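Local atomic coordinates of clostripain-related protein (Bacteroides thetaiotaomicron, PDB entry 6NAG), a protein that probably hydrolyses peptide bonds as a secreted cysteine protease of the C11 (clostripain) family in a gut commensal bacterium. Residues 57-62 with 80-85; 89-94 with 165-170; 47-52 with 61-66. The protein carries 1 engineered substitution. All coordinates share one frame; numbering follows the deposited sequence.

Contact 1 of 3, residues 57-62 with 80-85; sequences TKATLF and TDPAYT. With PRO (proline), chain E; PRO (proline), chain C.
Asp-81 N gives its hydrogen to Thr-57 O at 2.8 Å, a bent bond (141° at the hydrogen) that carries the polar part of this contact. On that same carbonyl oxygen rests the proline ring of the next residue, with Pro-82 CD 3.4 Å from Thr-57 O. The two side chains flanking the bond run alongside each other: with CG turned anti to its own carbonyl carbon (chi1 -68°), Asp-81 lays OD1 beside Thr-57 CB at 3.3 Å. Further in, Pro-82 CG meets the methyl of Ala-59, the one apolar side-chain pair here, at 4.0 Å.

Around this first shell, Pro-82 CG also lies at the edge of the Tyr-84 ring, in its plane, and Tyr-84 OH is positioned by a hydrogen bond to Ala-56 O. Lys-58 and Thr-80 form an antiparallel non-hydrogen-bonded pair, the last pairing between strands 58-67 and 70-80 before the chain turns off toward helix 87-100. Ala-83 then centres an inverse gamma turn, where Ala-83 N approaches the nitrogen of one bound proline at 3.1 Å. Thr-60 CG2 lies against the ring of another.

With a single bent backbone bond and one small apolar pair between them, the direct grip of the two segments on each other is probably modest.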
loop_
_atom_site.group_PDB
_atom_site.type_symbol
_atom_site.label_atom_id
_atom_site.label_comp_id
_atom_site.label_asym_id
_atom_site.label_seq_id
_atom_site.Cartn_x
_atom_site.Cartn_y
_atom_site.Cartn_z
ATOM N N THR A 57 -3.615 20.568 -16.411
ATOM C CA THR A 57 -2.588 19.643 -16.879
ATOM C C THR A 57 -1.218 19.903 -16.256
ATOM O O THR A 57 -0.246 19.223 -16.581
ATOM C CB THR A 57 -2.443 19.707 -18.411
ATOM O OG1 THR A 57 -2.078 21.035 -18.802
ATOM C CG2 THR A 57 -3.751 19.327 -19.085
ATOM N N LYS A 58 -1.140 20.889 -15.368
ATOM C CA LYS A 58 0.131 21.255 -14.749
ATOM C C LYS A 58 -0.027 21.517 -13.254
ATOM O O LYS A 58 -0.987 22.157 -12.827
ATOM C CB LYS A 58 0.724 22.485 -15.440
ATOM C CG LYS A 58 1.075 22.264 -16.904
ATOM C CD LYS A 58 1.520 23.550 -17.570
ATOM C CE LYS A 58 1.926 23.322 -19.016
ATOM N NZ LYS A 58 0.797 22.804 -19.835
ATOM N N ALA A 59 0.921 21.022 -12.464
ATOM C CA ALA A 59 0.854 21.160 -11.013
ATOM C C ALA A 59 2.239 21.311 -10.390
ATOM O O ALA A 59 3.252 21.026 -11.026
ATOM C CB ALA A 59 0.135 19.968 -10.408
ATOM N N THR A 60 2.269 21.755 -9.138
ATOM C CA THR A 60 3.524 21.975 -8.429
ATOM C C THR A 60 3.425 21.534 -6.971
ATOM O O THR A 60 2.447 21.834 -6.288
ATOM C CB THR A 60 3.945 23.459 -8.480
ATOM O OG1 THR A 60 4.104 23.868 -9.843
ATOM C CG2 THR A 60 5.254 23.678 -7.738
ATOM N N LEU A 61 4.440 20.813 -6.506
ATOM C CA LEU A 61 4.537 20.431 -5.103
ATOM C C LEU A 61 5.539 21.332 -4.386
ATOM O O LEU A 61 6.692 21.436 -4.802
ATOM C CB LEU A 61 4.953 18.965 -4.970
ATOM C CG LEU A 61 4.942 18.375 -3.558
ATOM C CD1 LEU A 61 3.515 18.132 -3.096
ATOM C CD2 LEU A 61 5.758 17.095 -3.496
ATOM N N PHE A 62 5.100 21.986 -3.315
ATOM C CA PHE A 62 5.984 22.867 -2.560
ATOM C C PHE A 62 5.708 22.807 -1.060
ATOM O O PHE A 62 4.727 22.209 -0.620
ATOM C CB PHE A 62 5.863 24.310 -3.063
ATOM C CG PHE A 62 4.513 24.930 -2.834
ATOM C CD1 PHE A 62 3.466 24.689 -3.709
ATOM C CD2 PHE A 62 4.297 25.770 -1.755
ATOM C CE1 PHE A 62 2.229 25.263 -3.503
ATOM C CE2 PHE A 62 3.061 26.347 -1.545
ATOM C CZ PHE A 62 2.025 26.093 -2.420
ATOM N N THR A 80 4.111 17.387 -14.951
ATOM C CA THR A 80 3.539 17.506 -16.287
ATOM C C THR A 80 2.466 16.442 -16.486
ATOM O O THR A 80 2.748 15.246 -16.401
ATOM C CB THR A 80 4.606 17.368 -17.390
ATOM O OG1 THR A 80 5.568 18.421 -17.266
ATOM C CG2 THR A 80 3.963 17.443 -18.764
ATOM N N ASP A 81 1.242 16.890 -16.752
ATOM C CA ASP A 81 0.089 16.006 -16.920
ATOM C C ASP A 81 -0.074 15.001 -15.779
ATOM O O ASP A 81 -0.041 13.793 -16.010
ATOM C CB ASP A 81 0.187 15.253 -18.249
ATOM C CG ASP A 81 0.032 16.164 -19.448
ATOM O OD1 ASP A 81 -0.922 16.970 -19.463
ATOM O OD2 ASP A 81 0.864 16.077 -20.376
ATOM N N PRO A 82 -0.256 15.493 -14.542
ATOM C CA PRO A 82 -0.426 14.554 -13.430
ATOM C C PRO A 82 -1.782 13.859 -13.476
ATOM O O PRO A 82 -2.797 14.503 -13.741
ATOM C CB PRO A 82 -0.308 15.450 -12.196
ATOM C CG PRO A 82 -0.786 16.779 -12.662
ATOM C CD PRO A 82 -0.358 16.896 -14.099
ATOM N N ALA A 83 -1.794 12.553 -13.232
ATOM C CA ALA A 83 -3.033 11.787 -13.232
ATOM C C ALA A 83 -3.654 11.772 -11.839
ATOM O O ALA A 83 -3.687 10.738 -11.177
ATOM C CB ALA A 83 -2.782 10.372 -13.720
ATOM N N TYR A 84 -4.151 12.926 -11.407
ATOM C CA TYR A 84 -4.684 13.076 -10.057
ATOM C C TYR A 84 -6.082 12.482 -9.897
ATOM O O TYR A 84 -6.636 12.479 -8.799
ATOM C CB TYR A 84 -4.697 14.556 -9.657
ATOM C CG TYR A 84 -5.230 15.485 -10.724
ATOM C CD1 TYR A 84 -6.595 15.698 -10.871
ATOM C CD2 TYR A 84 -4.368 16.156 -11.579
ATOM C CE1 TYR A 84 -7.085 16.548 -11.845
ATOM C CE2 TYR A 84 -4.847 17.007 -12.554
ATOM C CZ TYR A 84 -6.205 17.201 -12.684
ATOM O OH TYR A 84 -6.683 18.048 -13.655
ATOM N N THR A 85 -6.649 11.977 -10.988
ATOM C CA THR A 85 -7.962 11.343 -10.934
ATOM C C THR A 85 -7.836 9.823 -10.918
ATOM O O THR A 85 -8.837 9.108 -10.928
ATOM C CB THR A 85 -8.850 11.762 -12.121
ATOM O OG1 THR A 85 -8.293 11.260 -13.342
ATOM C CG2 THR A 85 -8.959 13.277 -12.198
HETATM N N PRO E . 0.864 11.224 -12.511
HETATM C CA PRO E . 2.271 10.921 -12.792
HETATM C C PRO E . 2.460 9.517 -13.355
HETATM O O PRO E . 3.318 8.761 -12.897
HETATM C CB PRO E . 2.935 11.054 -11.421
HETATM C CG PRO E . 2.082 12.030 -10.694
HETATM C CD PRO E . 0.678 11.757 -11.151
HETATM O OXT PRO E . 1.762 9.107 -14.282
HETATM N N PRO C . 4.157 28.403 -5.854
HETATM C CA PRO C . 3.233 29.373 -6.452
HETATM C C PRO C . 2.147 29.818 -5.476
HETATM O O PRO C . 1.722 29.054 -4.609
HETATM C CB PRO C . 2.627 28.598 -7.625
HETATM C CG PRO C . 2.720 27.171 -7.213
HETATM C CD PRO C . 4.002 27.060 -6.439
HETATM O OXT PRO C . 1.670 30.951 -5.534
#

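Contact 2 of 3, residues 89-94 with 165-170; sequences GITSIL and SNAGLK. With PRO (proline), chain D; PRO (proline), chain E.
Thr-91 meets the C-terminal part of helix 157-166 and the turn after it with both of its branches. Its methyl, CG2, stands anti to the backbone nitrogen (chi1 -64° for OG1) and faces the peptide between Asn-166 and Ala-167, 3.7 Å from Ala-167 N. The same CG2 also touches Ala-167 CB. One turn on, Leu-94 CB packs on Ala-167 CB at 3.8 Å, and Leu-169 CD1 comes up more loosely to Leu-94 CB at 4.3 Å. Leu-94 and Ala-167 make the buried, close-fitting part, backed by Phe-14 and Ile-164, which both touch Leu-94.

Toward solvent the fit is thinner. Asn-166 lies exposed and offers little beyond its CB, which crosses Thr-91 OG1 at 3.5 Å. That hydroxyl is engaged otherwise: it lies within bonding distance of Ala-87 O in its own helix and Gly-163 O in the other, and its one hydrogen must be shared between the two carbonyls. With an alanine here, Gly-163 O would probably lose this hydroxyl partner and a gap would open beside the Ala-167 methyl.

Gly-168, just past the helix, completes a Schellman motif, with positive phi (74°) and Gly-168 N bonded to Ser-165 O at 2.9 Å. That turn brings Leu-169 against Leu-94, while Leu-169 CD2 touches a bound proline. Ser-92, turned away from the contact, meets a different one. Apolar fit probably sets the spacing here, while Thr-91 OG1 to Gly-163 O and Gln-98 NE2 to Ala-167 O add polar ties.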
loop_
_atom_site.group_PDB
_atom_site.type_symbol
_atom_site.label_atom_id
_atom_site.label_comp_id
_atom_site.label_asym_id
_atom_site.label_seq_id
_atom_site.Cartn_x
_atom_site.Cartn_y
_atom_site.Cartn_z
ATOM N N GLY A 89 -1.867 7.681 -9.784
ATOM C CA GLY A 89 -1.391 9.052 -9.756
ATOM C C GLY A 89 -1.389 9.634 -8.357
ATOM O O GLY A 89 -0.435 10.298 -7.954
ATOM N N ILE A 90 -2.465 9.384 -7.616
ATOM C CA ILE A 90 -2.573 9.840 -6.235
ATOM C C ILE A 90 -1.501 9.184 -5.367
ATOM O O ILE A 90 -0.885 9.838 -4.525
ATOM C CB ILE A 90 -3.973 9.541 -5.654
ATOM C CG1 ILE A 90 -5.035 10.360 -6.391
ATOM C CG2 ILE A 90 -4.019 9.844 -4.164
ATOM C CD1 ILE A 90 -6.445 10.110 -5.909
ATOM N N THR A 91 -1.277 7.892 -5.588
ATOM C CA THR A 91 -0.242 7.153 -4.873
ATOM C C THR A 91 1.138 7.749 -5.130
ATOM O O THR A 91 1.933 7.919 -4.206
ATOM C CB THR A 91 -0.233 5.665 -5.276
ATOM O OG1 THR A 91 -1.472 5.056 -4.896
ATOM C CG2 THR A 91 0.913 4.931 -4.598
ATOM N N SER A 92 1.410 8.072 -6.391
ATOM C CA SER A 92 2.700 8.626 -6.786
ATOM C C SER A 92 2.961 9.973 -6.120
ATOM O O SER A 92 4.078 10.255 -5.686
ATOM C CB SER A 92 2.773 8.770 -8.308
ATOM O OG SER A 92 4.050 9.226 -8.717
ATOM N N ILE A 93 1.925 10.802 -6.041
ATOM C CA ILE A 93 2.029 12.104 -5.394
ATOM C C ILE A 93 2.275 11.947 -3.896
ATOM O O ILE A 93 3.146 12.606 -3.329
ATOM C CB ILE A 93 0.761 12.949 -5.622
ATOM C CG1 ILE A 93 0.578 13.239 -7.112
ATOM C CG2 ILE A 93 0.832 14.249 -4.838
ATOM C CD1 ILE A 93 -0.737 13.901 -7.450
ATOM N N LEU A 94 1.507 11.064 -3.264
ATOM C CA LEU A 94 1.654 10.802 -1.837
ATOM C C LEU A 94 3.020 10.205 -1.518
ATOM O O LEU A 94 3.561 10.422 -0.435
ATOM C CB LEU A 94 0.546 9.869 -1.346
ATOM C CG LEU A 94 -0.848 10.488 -1.245
ATOM C CD1 LEU A 94 -1.862 9.451 -0.801
ATOM C CD2 LEU A 94 -0.837 11.672 -0.291
ATOM N N SER A 165 -3.941 3.992 0.292
ATOM C CA SER A 165 -3.585 2.657 0.757
ATOM C C SER A 165 -2.344 2.118 0.048
ATOM O O SER A 165 -1.453 1.557 0.684
ATOM C CB SER A 165 -4.760 1.699 0.557
ATOM O OG SER A 165 -4.451 0.405 1.043
ATOM N N ASN A 166 -2.289 2.295 -1.269
ATOM C CA ASN A 166 -1.156 1.818 -2.054
ATOM C C ASN A 166 0.107 2.636 -1.809
ATOM O O ASN A 166 1.206 2.219 -2.169
ATOM C CB ASN A 166 -1.497 1.825 -3.544
ATOM C CG ASN A 166 -2.506 0.756 -3.913
ATOM O OD1 ASN A 166 -2.656 -0.240 -3.207
ATOM N ND2 ASN A 166 -3.199 0.956 -5.027
ATOM N N ALA A 167 -0.057 3.803 -1.194
ATOM C CA ALA A 167 1.079 4.628 -0.808
ATOM C C ALA A 167 1.621 4.169 0.541
ATOM O O ALA A 167 2.651 4.654 1.008
ATOM C CB ALA A 167 0.684 6.093 -0.756
ATOM N N GLY A 168 0.916 3.227 1.159
ATOM C CA GLY A 168 1.315 2.684 2.444
ATOM C C GLY A 168 1.053 3.646 3.584
ATOM O O GLY A 168 1.780 3.655 4.576
ATOM N N LEU A 169 0.010 4.456 3.442
ATOM C CA LEU A 169 -0.312 5.469 4.438
ATOM C C LEU A 169 -1.702 5.287 5.039
ATOM O O LEU A 169 -2.617 4.788 4.385
ATOM C CB LEU A 169 -0.213 6.869 3.828
ATOM C CG LEU A 169 1.155 7.375 3.375
ATOM C CD1 LEU A 169 1.024 8.772 2.790
ATOM C CD2 LEU A 169 2.142 7.367 4.530
ATOM N N LYS A 170 -1.842 5.691 6.296
ATOM C CA LYS A 170 -3.151 5.863 6.909
ATOM C C LYS A 170 -3.180 7.220 7.595
ATOM O O LYS A 170 -2.505 7.430 8.602
ATOM C CB LYS A 170 -3.464 4.746 7.905
ATOM C CG LYS A 170 -4.851 4.873 8.521
ATOM C CD LYS A 170 -5.217 3.671 9.372
ATOM C CE LYS A 170 -6.644 3.787 9.887
ATOM N NZ LYS A 170 -7.041 2.623 10.724
HETATM N N PRO D . 0.939 5.849 7.889
HETATM C CA PRO D . 0.491 5.326 9.183
HETATM C C PRO D . 0.904 6.231 10.338
HETATM O O PRO D . 0.730 5.891 11.509
HETATM C CB PRO D . 1.197 3.974 9.267
HETATM C CG PRO D . 2.464 4.189 8.519
HETATM C CD PRO D . 2.130 5.137 7.394
HETATM O OXT PRO D . 1.420 7.328 10.125
HETATM N N PRO E . 0.864 11.224 -12.511
HETATM C CA PRO E . 2.271 10.921 -12.792
HETATM C C PRO E . 2.460 9.517 -13.355
HETATM O O PRO E . 3.318 8.761 -12.897
HETATM C CB PRO E . 2.935 11.054 -11.421
HETATM C CG PRO E . 2.082 12.030 -10.694
HETATM C CD PRO E . 0.678 11.757 -11.151
HETATM O OXT PRO E . 1.762 9.107 -14.282
#

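Contact 3 of 3, residues 47-52 with 61-66; sequences RIIIFM and LFELAY. With PRO (proline), chain C.
Glu-63 reaches across to the neighbouring strand along the whole length of its side chain. CB lies 3.7 Å from Ile-49 CD1, and CG, anti to the backbone nitrogen (chi1 173°), passes Ile-48 O while still touching that same Ile-49 methyl. Extended beyond CG, the chain delivers its carboxylate to Arg-47 in a salt bridge, the guanidinium gripping it side-on with NE and NH2. OE1 takes the straighter bond, from Arg-47 NH2 at 2.9 Å (167°), on its syn side and close to the guanidinium plane. OE2 is met from above the carboxylate plane by Arg-47 NE at 3.1 Å, the two flat groups being turned 28° apart. A water adds to the load on OE2, donating to it; it also donates to Leu-64 O and accepts from Ile-48 N, linking the two strands through these backbone atoms.

Strands 46-53 and 58-67 form an antiparallel beta hairpin near one side of the large mixed sheet, in keeping with the caspase-like fold of clan CD peptidases. Ile-50 and Phe-62 form a hydrogen-bonded pair in it, Ile-50 N giving to Phe-62 O at 2.7 Å and Phe-62 N returning a bond to Ile-50 O. Leu-64 N adds another, to Ile-48 O.

On the face of Ile-48, Ile-50, Phe-62 and Leu-64, the Phe-62 ring folds over its partner: Ile-50 CB sits 4.0 Å from the ring centroid in a CH-pi contact, and a bound proline lies over the opposite face, toward the rim. Leu-64 CD1 meets Ile-50 CD1 where the two side chains cross at a slant. On the other face Leu-61 CD1 wedges between Ile-49 CG2 and Phe-51 CB, each 3.7 Å away, and lies at the edge of the Phe-51 ring, near its plane.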
loop_
_atom_site.group_PDB
_atom_site.type_symbol
_atom_site.label_atom_id
_atom_site.label_comp_id
_atom_site.label_asym_id
_atom_site.label_seq_id
_atom_site.Cartn_x
_atom_site.Cartn_y
_atom_site.Cartn_z
ATOM N N ARG A 47 5.649 19.668 9.370
ATOM C CA ARG A 47 5.948 20.229 8.058
ATOM C C ARG A 47 4.681 20.340 7.217
ATOM O O ARG A 47 3.842 19.441 7.223
ATOM C CB ARG A 47 6.992 19.377 7.334
ATOM C CG ARG A 47 8.327 19.292 8.056
ATOM C CD ARG A 47 9.305 18.385 7.329
ATOM N NE ARG A 47 9.663 18.907 6.014
ATOM C CZ ARG A 47 10.577 18.359 5.218
ATOM N NH1 ARG A 47 11.231 17.273 5.604
ATOM N NH2 ARG A 47 10.839 18.902 4.037
ATOM N N ILE A 48 4.545 21.448 6.498
ATOM C CA ILE A 48 3.390 21.660 5.636
ATOM C C ILE A 48 3.764 21.497 4.166
ATOM O O ILE A 48 4.568 22.259 3.632
ATOM C CB ILE A 48 2.773 23.053 5.851
ATOM C CG1 ILE A 48 2.258 23.186 7.285
ATOM C CG2 ILE A 48 1.649 23.297 4.858
ATOM C CD1 ILE A 48 1.580 24.506 7.571
ATOM N N ILE A 49 3.176 20.495 3.522
ATOM C CA ILE A 49 3.437 20.222 2.114
ATOM C C ILE A 49 2.178 20.466 1.289
ATOM O O ILE A 49 1.099 20.001 1.648
ATOM C CB ILE A 49 3.924 18.775 1.901
ATOM C CG1 ILE A 49 5.087 18.459 2.843
ATOM C CG2 ILE A 49 4.331 18.552 0.455
ATOM C CD1 ILE A 49 6.296 19.342 2.639
ATOM N N ILE A 50 2.315 21.198 0.188
ATOM C CA ILE A 50 1.160 21.564 -0.626
ATOM C C ILE A 50 1.308 21.154 -2.090
ATOM O O ILE A 50 2.301 21.473 -2.740
ATOM C CB ILE A 50 0.893 23.082 -0.567
ATOM C CG1 ILE A 50 0.657 23.528 0.878
ATOM C CG2 ILE A 50 -0.300 23.453 -1.436
ATOM C CD1 ILE A 50 0.326 24.996 1.014
ATOM N N PHE A 51 0.305 20.441 -2.594
ATOM C CA PHE A 51 0.215 20.099 -4.007
ATOM C C PHE A 51 -0.941 20.866 -4.634
ATOM O O PHE A 51 -2.086 20.723 -4.211
ATOM C CB PHE A 51 0.022 18.590 -4.190
ATOM C CG PHE A 51 -0.254 18.172 -5.612
ATOM C CD1 PHE A 51 -1.554 18.092 -6.088
ATOM C CD2 PHE A 51 0.785 17.843 -6.465
ATOM C CE1 PHE A 51 -1.810 17.705 -7.389
ATOM C CE2 PHE A 51 0.535 17.452 -7.768
ATOM C CZ PHE A 51 -0.765 17.383 -8.228
ATOM N N MET A 52 -0.646 21.680 -5.641
ATOM C CA MET A 52 -1.693 22.451 -6.301
ATOM C C MET A 52 -1.550 22.455 -7.816
ATOM O O MET A 52 -0.465 22.677 -8.351
ATOM C CB MET A 52 -1.704 23.891 -5.789
ATOM C CG MET A 52 -2.760 24.756 -6.456
ATOM S SD MET A 52 -2.794 26.447 -5.848
ATOM C CE MET A 52 -4.071 27.146 -6.887
ATOM N N LEU A 61 4.440 20.813 -6.506
ATOM C CA LEU A 61 4.537 20.431 -5.103
ATOM C C LEU A 61 5.539 21.332 -4.386
ATOM O O LEU A 61 6.692 21.436 -4.802
ATOM C CB LEU A 61 4.953 18.965 -4.970
ATOM C CG LEU A 61 4.942 18.375 -3.558
ATOM C CD1 LEU A 61 3.515 18.132 -3.096
ATOM C CD2 LEU A 61 5.758 17.095 -3.496
ATOM N N PHE A 62 5.100 21.986 -3.315
ATOM C CA PHE A 62 5.984 22.867 -2.560
ATOM C C PHE A 62 5.708 22.807 -1.060
ATOM O O PHE A 62 4.727 22.209 -0.620
ATOM C CB PHE A 62 5.863 24.310 -3.063
ATOM C CG PHE A 62 4.513 24.930 -2.834
ATOM C CD1 PHE A 62 3.466 24.689 -3.709
ATOM C CD2 PHE A 62 4.297 25.770 -1.755
ATOM C CE1 PHE A 62 2.229 25.263 -3.503
ATOM C CE2 PHE A 62 3.061 26.347 -1.545
ATOM C CZ PHE A 62 2.025 26.093 -2.420
ATOM N N GLU A 63 6.584 23.433 -0.280
ATOM C CA GLU A 63 6.495 23.385 1.173
ATOM C C GLU A 63 6.384 24.775 1.794
ATOM O O GLU A 63 7.055 25.710 1.361
ATOM C CB GLU A 63 7.713 22.655 1.750
ATOM C CG GLU A 63 7.805 22.684 3.268
ATOM C CD GLU A 63 8.983 21.894 3.801
ATOM O OE1 GLU A 63 9.792 21.405 2.985
ATOM O OE2 GLU A 63 9.101 21.760 5.036
ATOM N N LEU A 64 5.526 24.901 2.801
ATOM C CA LEU A 64 5.472 26.107 3.619
ATOM C C LEU A 64 6.331 25.918 4.861
ATOM O O LEU A 64 6.044 25.060 5.696
ATOM C CB LEU A 64 4.034 26.442 4.019
ATOM C CG LEU A 64 3.077 26.903 2.922
ATOM C CD1 LEU A 64 1.750 27.333 3.525
ATOM C CD2 LEU A 64 3.693 28.031 2.115
ATOM N N ALA A 65 7.387 26.714 4.983
ATOM C CA ALA A 65 8.293 26.598 6.119
ATOM C C ALA A 65 8.559 27.951 6.765
ATOM O O ALA A 65 8.212 28.994 6.213
ATOM C CB ALA A 65 9.600 25.954 5.685
ATOM N N TYR A 66 9.175 27.924 7.942
ATOM C CA TYR A 66 9.514 29.143 8.662
ATOM C C TYR A 66 11.025 29.266 8.812
ATOM O O TYR A 66 11.638 28.564 9.615
ATOM C CB TYR A 66 8.840 29.163 10.034
ATOM C CG TYR A 66 9.039 30.448 10.807
ATOM C CD1 TYR A 66 8.214 31.543 10.592
ATOM C CD2 TYR A 66 10.046 30.563 11.755
ATOM C CE1 TYR A 66 8.387 32.719 11.297
ATOM C CE2 TYR A 66 10.228 31.735 12.465
ATOM C CZ TYR A 66 9.396 32.809 12.232
ATOM O OH TYR A 66 9.573 33.977 12.938
HETATM N N PRO C . 4.157 28.403 -5.854
HETATM C CA PRO C . 3.233 29.373 -6.452
HETATM C C PRO C . 2.147 29.818 -5.476
HETATM O O PRO C . 1.722 29.054 -4.609
HETATM C CB PRO C . 2.627 28.598 -7.625
HETATM C CG PRO C . 2.720 27.171 -7.213
HETATM C CD PRO C . 4.002 27.060 -6.439
HETATM O OXT PRO C . 1.670 30.951 -5.534
HETATM O O HOH W 1 7.270 22.928 6.630
#

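Overall arrangement
Contacts 1 and 3 both use strand 58-67: contact 3 pairs it with strand 46-53 in buried sheet, and contact 1 closes its start against the loop leaving strand 70-80, nearer the surface. Contact 2 is buried too, but joins helix to helix end. Their chemistry follows their place: backbone bonds, a salt bridge and packing on both sheet faces in contact 3, one backbone bond in contact 1, apolar packing in contact 2. The three touch one another. Thr-60 N probably bonds Met-52 O, Tyr-84 O packs on Ile-90, and Ile-93 of the helix reaches Phe-51. One bound proline lies by contacts 1 and 2, another by contacts 1 and 3.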